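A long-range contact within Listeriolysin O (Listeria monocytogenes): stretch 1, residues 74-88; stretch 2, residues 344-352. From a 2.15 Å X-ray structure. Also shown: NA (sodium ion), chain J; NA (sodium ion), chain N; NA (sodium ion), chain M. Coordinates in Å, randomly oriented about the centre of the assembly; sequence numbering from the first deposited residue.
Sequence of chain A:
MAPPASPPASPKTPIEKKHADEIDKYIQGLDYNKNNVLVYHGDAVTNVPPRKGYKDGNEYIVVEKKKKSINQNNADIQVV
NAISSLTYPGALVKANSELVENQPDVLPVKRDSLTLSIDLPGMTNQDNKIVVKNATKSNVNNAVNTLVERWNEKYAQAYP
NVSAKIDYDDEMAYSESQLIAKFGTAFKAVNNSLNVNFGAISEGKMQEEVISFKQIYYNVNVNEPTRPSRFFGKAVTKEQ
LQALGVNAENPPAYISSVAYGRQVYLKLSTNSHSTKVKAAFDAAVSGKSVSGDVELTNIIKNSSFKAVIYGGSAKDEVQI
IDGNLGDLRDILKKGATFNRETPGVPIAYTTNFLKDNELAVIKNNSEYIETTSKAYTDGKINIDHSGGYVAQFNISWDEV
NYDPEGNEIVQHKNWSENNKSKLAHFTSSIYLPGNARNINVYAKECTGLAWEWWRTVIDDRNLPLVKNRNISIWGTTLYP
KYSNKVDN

Stretch 1, residues 74-88: NADIQVVNAISSLTY
Stretch 2 344-352: GVPIAYTTN

Residues 74-88 and 344-352 of listeriolysin O, at least 259 positions apart where they touch, bury 641 Å² between them around Tyr349, Ile77 and Pro346. Residues 345-352 form a strand that departs from extended geometry at Ile347 (phi/psi -130/-13); stretch 1 runs antiparallel to it, weakly bonded at 77-78, then turns into a 3-10 segment at 81-86. Ile77 (phi/psi -84/132) pairs with Tyr349 (-156/158), CA atoms 5.2 Å apart, through two backbone hydrogen bonds: Ile77 N to Tyr349 O, 2.7 Å, and Tyr349 N to Ile77 O, 3.0 Å. The register continues with Asp76 beside Thr350, Gln78 beside Ala348 and Val79 beside Ile347.

Tyr349 covers the most surface. Its p rotamer (chi1 65°, chi2 -83°) lays the ring across stretch 1, on the same sheet face as the Ile77 side chain. Ile77, chi1 -40° and chi2 -63°, sets CB over the ring face, 3.7 Å from the Tyr349 centroid and 13° off the normal, while its CG2 lies 3.5 Å from Tyr349 CZ; a branched aliphatic residue suits this flat, apolar surface. Val79, chi1 t, points toward stretch 2 and brings CG2 to the ring edge, 3.6 Å from Tyr349 CD1. Thr87, chi1 m, adds its methyl, CG2 3.5 Å from Tyr349 CD1. The phenol keeps a polar outlet: water 2 hydrogen-bonds to Tyr349 OH and Gln78 O, 2.7 Å from each.

Pro346 (-60/129, C-gamma exo) packs its ring against the 3-10 segment and the residue after it, CG 3.9 Å from both Ser84 O and Thr87 O. Thr87 N to Ser84 O, 2.9 Å, closes that turn. Water 4 accepts from Asn81 ND2 at 3.3 Å and donates to Pro346 O at 3.0 Å; water 3 joins Val79 N, at 3.1 Å, to Ile347 O, at 2.7 Å.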

ATOM      1  N   ASN A  74       2.455  -2.326 -15.239  1.00 52.09           N
ATOM      2  CA  ASN A  74       1.510  -1.215 -15.178  1.00 53.11           C
ATOM      3  C   ASN A  74       1.402  -0.454 -16.496  1.00 51.47           C
ATOM      4  O   ASN A  74       2.411  -0.036 -17.067  1.00 48.36           O
ATOM      5  CB  ASN A  74       1.887  -0.257 -14.045  1.00 54.83           C
ATOM      6  CG  ASN A  74       1.883  -0.935 -12.689  1.00 62.53           C
ATOM      7  OD1 ASN A  74       1.060  -1.812 -12.427  1.00 67.52           O
ATOM      8  ND2 ASN A  74       2.805  -0.535 -11.821  1.00 60.39           N
ATOM      9  N   ALA A  75       0.174  -0.280 -16.973  1.00 52.98           N
ATOM     10  CA  ALA A  75      -0.074   0.484 -18.190  1.00 50.62           C
ATOM     11  C   ALA A  75      -0.341   1.946 -17.849  1.00 48.59           C
ATOM     12  O   ALA A  75      -0.083   2.839 -18.655  1.00 49.96           O
ATOM     13  CB  ALA A  75      -1.245  -0.108 -18.956  1.00 51.80           C
ATOM     14  N   ASP A  76      -0.860   2.182 -16.648  1.00 44.34           N
ATOM     15  CA  ASP A  76      -1.135   3.536 -16.180  1.00 44.86           C
ATOM     16  C   ASP A  76       0.117   4.191 -15.609  1.00 39.80           C
ATOM     17  O   ASP A  76       0.653   3.743 -14.595  1.00 44.47           O
ATOM     18  CB  ASP A  76      -2.230   3.522 -15.113  1.00 52.19           C
ATOM     19  CG  ASP A  76      -3.543   2.983 -15.634  1.00 64.65           C
ATOM     20  OD1 ASP A  76      -3.957   3.386 -16.742  1.00 69.60           O
ATOM     21  OD2 ASP A  76      -4.163   2.155 -14.934  1.00 71.43           O
ATOM     22  N   ILE A  77       0.574   5.261 -16.254  1.00 34.93           N
ATOM     23  CA  ILE A  77       1.739   5.995 -15.775  1.00 31.35           C
ATOM     24  C   ILE A  77       1.301   6.999 -14.716  1.00 32.86           C
ATOM     25  O   ILE A  77       0.337   7.738 -14.918  1.00 31.35           O
ATOM     26  CB  ILE A  77       2.439   6.763 -16.913  1.00 34.92           C
ATOM     27  CG1 ILE A  77       2.476   5.921 -18.191  1.00 39.01           C
ATOM     28  CG2 ILE A  77       3.838   7.205 -16.479  1.00 29.97           C
ATOM     29  CD1 ILE A  77       3.268   4.643 -18.068  1.00 43.44           C
ATOM     30  N   GLN A  78       2.015   7.026 -13.595  1.00 31.35           N
ATOM     31  CA  GLN A  78       1.713   7.950 -12.505  1.00 30.06           C
ATOM     32  C   GLN A  78       2.235   9.355 -12.800  1.00 34.75           C
ATOM     33  O   GLN A  78       3.154   9.529 -13.600  1.00 36.21           O
ATOM     34  CB  GLN A  78       2.299   7.429 -11.191  1.00 31.85           C
ATOM     35  CG  GLN A  78       1.728   6.086 -10.765  1.00 32.49           C
ATOM     36  CD  GLN A  78       0.222   6.124 -10.625  1.00 37.23           C
ATOM     37  OE1 GLN A  78      -0.317   6.910  -9.849  1.00 37.31           O
ATOM     38  NE2 GLN A  78      -0.468   5.290 -11.398  1.00 41.86           N
ATOM     39  N   VAL A  79       1.646  10.353 -12.149  1.00 35.24           N
ATOM     40  CA  VAL A  79       2.038  11.740 -12.363  1.00 37.16           C
ATOM     41  C   VAL A  79       2.617  12.358 -11.093  1.00 42.83           C
ATOM     42  O   VAL A  79       1.997  12.296 -10.031  1.00 44.02           O
ATOM     43  CB  VAL A  79       0.836  12.599 -12.816  1.00 38.52           C
ATOM     44  CG1 VAL A  79       1.249  14.053 -12.942  1.00 35.79           C
ATOM     45  CG2 VAL A  79       0.267  12.088 -14.131  1.00 38.64           C
ATOM     46  N   VAL A  80       3.805  12.946 -11.198  1.00 39.45           N
ATOM     47  CA  VAL A  80       4.352  13.728 -10.097  1.00 37.23           C
ATOM     48  C   VAL A  80       3.649  15.081 -10.086  1.00 39.09           C
ATOM     49  O   VAL A  80       3.785  15.863 -11.025  1.00 40.25           O
ATOM     50  CB  VAL A  80       5.874  13.917 -10.231  1.00 38.60           C
ATOM     51  CG1 VAL A  80       6.405  14.805  -9.110  1.00 35.79           C
ATOM     52  CG2 VAL A  80       6.576  12.569 -10.226  1.00 35.24           C
ATOM     53  N   ASN A  81       2.892  15.343  -9.023  1.00 36.90           N
ATOM     54  CA  ASN A  81       1.991  16.494  -8.965  1.00 41.95           C
ATOM     55  C   ASN A  81       2.642  17.845  -9.258  1.00 46.11           C
ATOM     56  O   ASN A  81       2.041  18.705  -9.903  1.00 45.46           O
ATOM     57  CB  ASN A  81       1.267  16.541  -7.618  1.00 42.05           C
ATOM     58  CG  ASN A  81       0.412  17.783  -7.461  1.00 45.05           C
ATOM     59  OD1 ASN A  81       0.786  18.723  -6.759  1.00 47.11           O
ATOM     60  ND2 ASN A  81      -0.741  17.795  -8.120  1.00 44.10           N
ATOM     61  N   ALA A  82       3.871  18.022  -8.787  1.00 48.32           N
ATOM     62  CA  ALA A  82       4.594  19.270  -8.994  1.00 49.60           C
ATOM     63  C   ALA A  82       4.823  19.583 -10.472  1.00 46.33           C
ATOM     64  O   ALA A  82       4.883  20.748 -10.860  1.00 47.52           O
ATOM     65  CB  ALA A  82       5.916  19.241  -8.248  1.00 50.45           C
ATOM     66  N   ILE A  83       4.946  18.543 -11.292  1.00 44.20           N
ATOM     67  CA  ILE A  83       5.177  18.727 -12.723  1.00 44.02           C
ATOM     68  C   ILE A  83       4.021  18.179 -13.559  1.00 40.95           C
ATOM     69  O   ILE A  83       4.214  17.753 -14.698  1.00 42.97           O
ATOM     70  CB  ILE A  83       6.499  18.073 -13.172  1.00 46.46           C
ATOM     71  CG1 ILE A  83       6.500  16.576 -12.853  1.00 47.43           C
ATOM     72  CG2 ILE A  83       7.681  18.749 -12.497  1.00 49.31           C
ATOM     73  CD1 ILE A  83       7.707  15.831 -13.400  1.00 44.00           C
ATOM     74  N   SER A  84       2.822  18.204 -12.987  1.00 36.22           N
ATOM     75  CA  SER A  84       1.635  17.675 -13.655  1.00 39.19           C
ATOM     76  C   SER A  84       1.292  18.443 -14.927  1.00 37.44           C
ATOM     77  O   SER A  84       0.709  17.889 -15.857  1.00 40.24           O
ATOM     78  CB  SER A  84       0.436  17.691 -12.706  1.00 44.42           C
ATOM     79  OG  SER A  84       0.064  19.020 -12.387  1.00 50.54           O
ATOM     80  N   SER A  85       1.659  19.720 -14.963  1.00 39.08           N
ATOM     81  CA  SER A  85       1.368  20.579 -16.109  1.00 40.85           C
ATOM     82  C   SER A  85       2.108  20.139 -17.371  1.00 46.05           C
ATOM     83  O   SER A  85       1.734  20.512 -18.482  1.00 46.64           O
ATOM     84  CB  SER A  85       1.704  22.035 -15.783  1.00 45.30           C
ATOM     85  OG  SER A  85       3.050  22.160 -15.361  1.00 49.19           O
ATOM     86  N   LEU A  86       3.159  19.346 -17.197  1.00 42.70           N
ATOM     87  CA  LEU A  86       3.913  18.822 -18.330  1.00 36.30           C
ATOM     88  C   LEU A  86       3.173  17.655 -18.979  1.00 35.21           C
ATOM     89  O   LEU A  86       3.463  17.270 -20.115  1.00 32.45           O
ATOM     90  CB  LEU A  86       5.313  18.385 -17.888  1.00 37.49           C
ATOM     91  CG  LEU A  86       6.153  19.444 -17.170  1.00 41.91           C
ATOM     92  CD1 LEU A  86       7.556  18.925 -16.911  1.00 44.18           C
ATOM     93  CD2 LEU A  86       6.200  20.735 -17.970  1.00 43.33           C
ATOM     94  N   THR A  87       2.205  17.104 -18.254  1.00 34.40           N
ATOM     95  CA  THR A  87       1.417  15.979 -18.743  1.00 35.73           C
ATOM     96  C   THR A  87       0.142  16.459 -19.431  1.00 37.33           C
ATOM     97  O   THR A  87      -0.751  17.010 -18.786  1.00 38.86           O
ATOM     98  CB  THR A  87       1.035  15.033 -17.595  1.00 38.97           C
ATOM     99  OG1 THR A  87       2.222  14.462 -17.027  1.00 42.63           O
ATOM    100  CG2 THR A  87       0.129  13.923 -18.096  1.00 34.75           C
ATOM    101  N   TYR A  88       0.066  16.241 -20.740  1.00 37.46           N
ATOM    102  CA  TYR A  88      -1.100  16.621 -21.528  1.00 31.88           C
ATOM    103  C   TYR A  88      -1.293  15.659 -22.700  1.00 28.40           C
ATOM    104  O   TYR A  88      -0.319  15.108 -23.217  1.00 33.68           O
ATOM    105  CB  TYR A  88      -0.971  18.066 -22.021  1.00 29.21           C
ATOM    106  CG  TYR A  88       0.200  18.311 -22.946  1.00 34.11           C
ATOM    107  CD1 TYR A  88       1.457  18.611 -22.440  1.00 34.15           C
ATOM    108  CD2 TYR A  88       0.043  18.251 -24.325  1.00 30.58           C
ATOM    109  CE1 TYR A  88       2.527  18.838 -23.280  1.00 35.89           C
ATOM    110  CE2 TYR A  88       1.107  18.476 -25.172  1.00 38.19           C
ATOM    111  CZ  TYR A  88       2.347  18.769 -24.646  1.00 41.18           C
ATOM    112  OH  TYR A  88       3.410  18.995 -25.491  1.00 38.72           O
ATOM    113  N   GLY A 344     -10.287  19.165 -11.349  1.00 65.32           N
ATOM    114  CA  GLY A 344      -9.351  18.057 -11.304  1.00 61.61           C
ATOM    115  C   GLY A 344      -8.048  18.337 -12.028  1.00 56.83           C
ATOM    116  O   GLY A 344      -7.983  19.193 -12.912  1.00 56.72           O
ATOM    117  N   VAL A 345      -7.007  17.604 -11.649  1.00 51.76           N
ATOM    118  CA  VAL A 345      -5.689  17.763 -12.245  1.00 42.00           C
ATOM    119  C   VAL A 345      -5.272  16.432 -12.858  1.00 35.09           C
ATOM    120  O   VAL A 345      -5.850  15.396 -12.525  1.00 35.32           O
ATOM    121  CB  VAL A 345      -4.654  18.192 -11.181  1.00 45.82           C
ATOM    122  CG1 VAL A 345      -5.070  19.504 -10.534  1.00 44.37           C
ATOM    123  CG2 VAL A 345      -4.485  17.103 -10.130  1.00 45.25           C
ATOM    124  N   PRO A 346      -4.283  16.450 -13.771  1.00 33.27           N
ATOM    125  CA  PRO A 346      -3.773  15.172 -14.285  1.00 28.80           C
ATOM    126  C   PRO A 346      -3.199  14.309 -13.158  1.00 28.12           C
ATOM    127  O   PRO A 346      -2.379  14.785 -12.366  1.00 30.22           O
ATOM    128  CB  PRO A 346      -2.659  15.601 -15.245  1.00 29.74           C
ATOM    129  CG  PRO A 346      -3.042  16.990 -15.667  1.00 30.62           C
ATOM    130  CD  PRO A 346      -3.662  17.604 -14.447  1.00 32.04           C
ATOM    131  N   ILE A 347      -3.640  13.058 -13.081  1.00 27.57           N
ATOM    132  CA  ILE A 347      -3.194  12.161 -12.021  1.00 31.65           C
ATOM    133  C   ILE A 347      -2.716  10.814 -12.559  1.00 28.75           C
ATOM    134  O   ILE A 347      -2.089  10.035 -11.841  1.00 35.77           O
ATOM    135  CB  ILE A 347      -4.298  11.941 -10.964  1.00 32.08           C
ATOM    136  CG1 ILE A 347      -5.610  11.526 -11.632  1.00 36.48           C
ATOM    137  CG2 ILE A 347      -4.501  13.200 -10.133  1.00 29.01           C
ATOM    138  CD1 ILE A 347      -6.767  11.375 -10.657  1.00 38.50           C
ATOM    139  N   ALA A 348      -3.017  10.548 -13.825  1.00 26.43           N
ATOM    140  CA  ALA A 348      -2.580   9.324 -14.488  1.00 26.02           C
ATOM    141  C   ALA A 348      -2.693   9.478 -15.997  1.00 30.09           C
ATOM    142  O   ALA A 348      -3.499  10.268 -16.485  1.00 32.57           O
ATOM    143  CB  ALA A 348      -3.409   8.141 -14.022  1.00 26.65           C
ATOM    144  N   TYR A 349      -1.885   8.722 -16.732  1.00 26.55           N
ATOM    145  CA  TYR A 349      -1.958   8.737 -18.187  1.00 26.17           C
ATOM    146  C   TYR A 349      -1.419   7.464 -18.826  1.00 30.16           C
ATOM    147  O   TYR A 349      -0.647   6.726 -18.213  1.00 29.95           O
ATOM    148  CB  TYR A 349      -1.255   9.974 -18.758  1.00 24.22           C
ATOM    149  CG  TYR A 349       0.240  10.043 -18.520  1.00 32.22           C
ATOM    150  CD1 TYR A 349       0.750  10.533 -17.326  1.00 29.88           C
ATOM    151  CD2 TYR A 349       1.142   9.645 -19.500  1.00 30.30           C
ATOM    152  CE1 TYR A 349       2.118  10.611 -17.105  1.00 26.37           C
ATOM    153  CE2 TYR A 349       2.511   9.718 -19.292  1.00 30.53           C
ATOM    154  CZ  TYR A 349       2.993  10.203 -18.091  1.00 29.76           C
ATOM    155  OH  TYR A 349       4.351  10.280 -17.873  1.00 29.71           O
ATOM    156  N   THR A 350      -1.842   7.209 -20.059  1.00 30.04           N
ATOM    157  CA  THR A 350      -1.377   6.049 -20.806  1.00 30.85           C
ATOM    158  C   THR A 350      -0.548   6.509 -22.000  1.00 33.31           C
ATOM    159  O   THR A 350      -0.758   7.609 -22.521  1.00 31.72           O
ATOM    160  CB  THR A 350      -2.554   5.194 -21.309  1.00 34.05           C
ATOM    161  OG1 THR A 350      -3.277   5.921 -22.308  1.00 41.10           O
ATOM    162  CG2 THR A 350      -3.492   4.844 -20.160  1.00 32.27           C
ATOM    163  N   THR A 351       0.388   5.672 -22.433  1.00 29.49           N
ATOM    164  CA  THR A 351       1.234   6.008 -23.571  1.00 33.74           C
ATOM    165  C   THR A 351       1.199   4.921 -24.642  1.00 35.31           C
ATOM    166  O   THR A 351       1.133   3.731 -24.332  1.00 33.73           O
ATOM    167  CB  THR A 351       2.694   6.244 -23.140  1.00 39.21           C
ATOM    168  OG1 THR A 351       3.126   5.158 -22.310  1.00 47.78           O
ATOM    169  CG2 THR A 351       2.814   7.540 -22.363  1.00 31.46           C
ATOM    170  N   ASN A 352       1.240   5.343 -25.903  1.00 31.39           N
ATOM    171  CA  ASN A 352       1.306   4.416 -27.027  1.00 35.27           C
ATOM    172  C   ASN A 352       2.570   4.657 -27.836  1.00 33.32           C
ATOM    173  O   ASN A 352       2.947   5.805 -28.074  1.00 34.05           O
ATOM    174  CB  ASN A 352       0.090   4.579 -27.943  1.00 41.34           C
ATOM    175  CG  ASN A 352      -1.204   4.124 -27.295  1.00 46.25           C
ATOM    176  OD1 ASN A 352      -1.261   3.885 -26.090  1.00 47.29           O
ATOM    177  ND2 ASN A 352      -2.255   4.011 -28.097  1.00 50.98           N
TER
HETATM  178 NA    NA J1535      -0.806  20.654 -18.907  1.00 81.55          NA
HETATM  179 NA    NA N1539       1.109   6.603  -7.296  1.00 56.28          NA
HETATM  180 NA    NA M1538       3.484  19.230 -28.043  1.00 79.48          NA
HETATM  181  O   HOH W   1       1.195   3.495 -21.017  1.00 32.71           O
HETATM  182  O   HOH W   2       4.911  10.823 -15.245  1.00 32.37           O
HETATM  183  O   HOH W   3      -0.305   9.567  -9.876  1.00 42.88           O
HETATM  184  O   HOH W   4      -0.846  15.030  -9.850  1.00 36.66           O
HETATM  185  O   HOH W   5       5.519  17.097 -28.357  1.00 77.68           O
HETATM  186  O   HOH W   6      -0.888   5.040  -7.737  1.00 40.98           O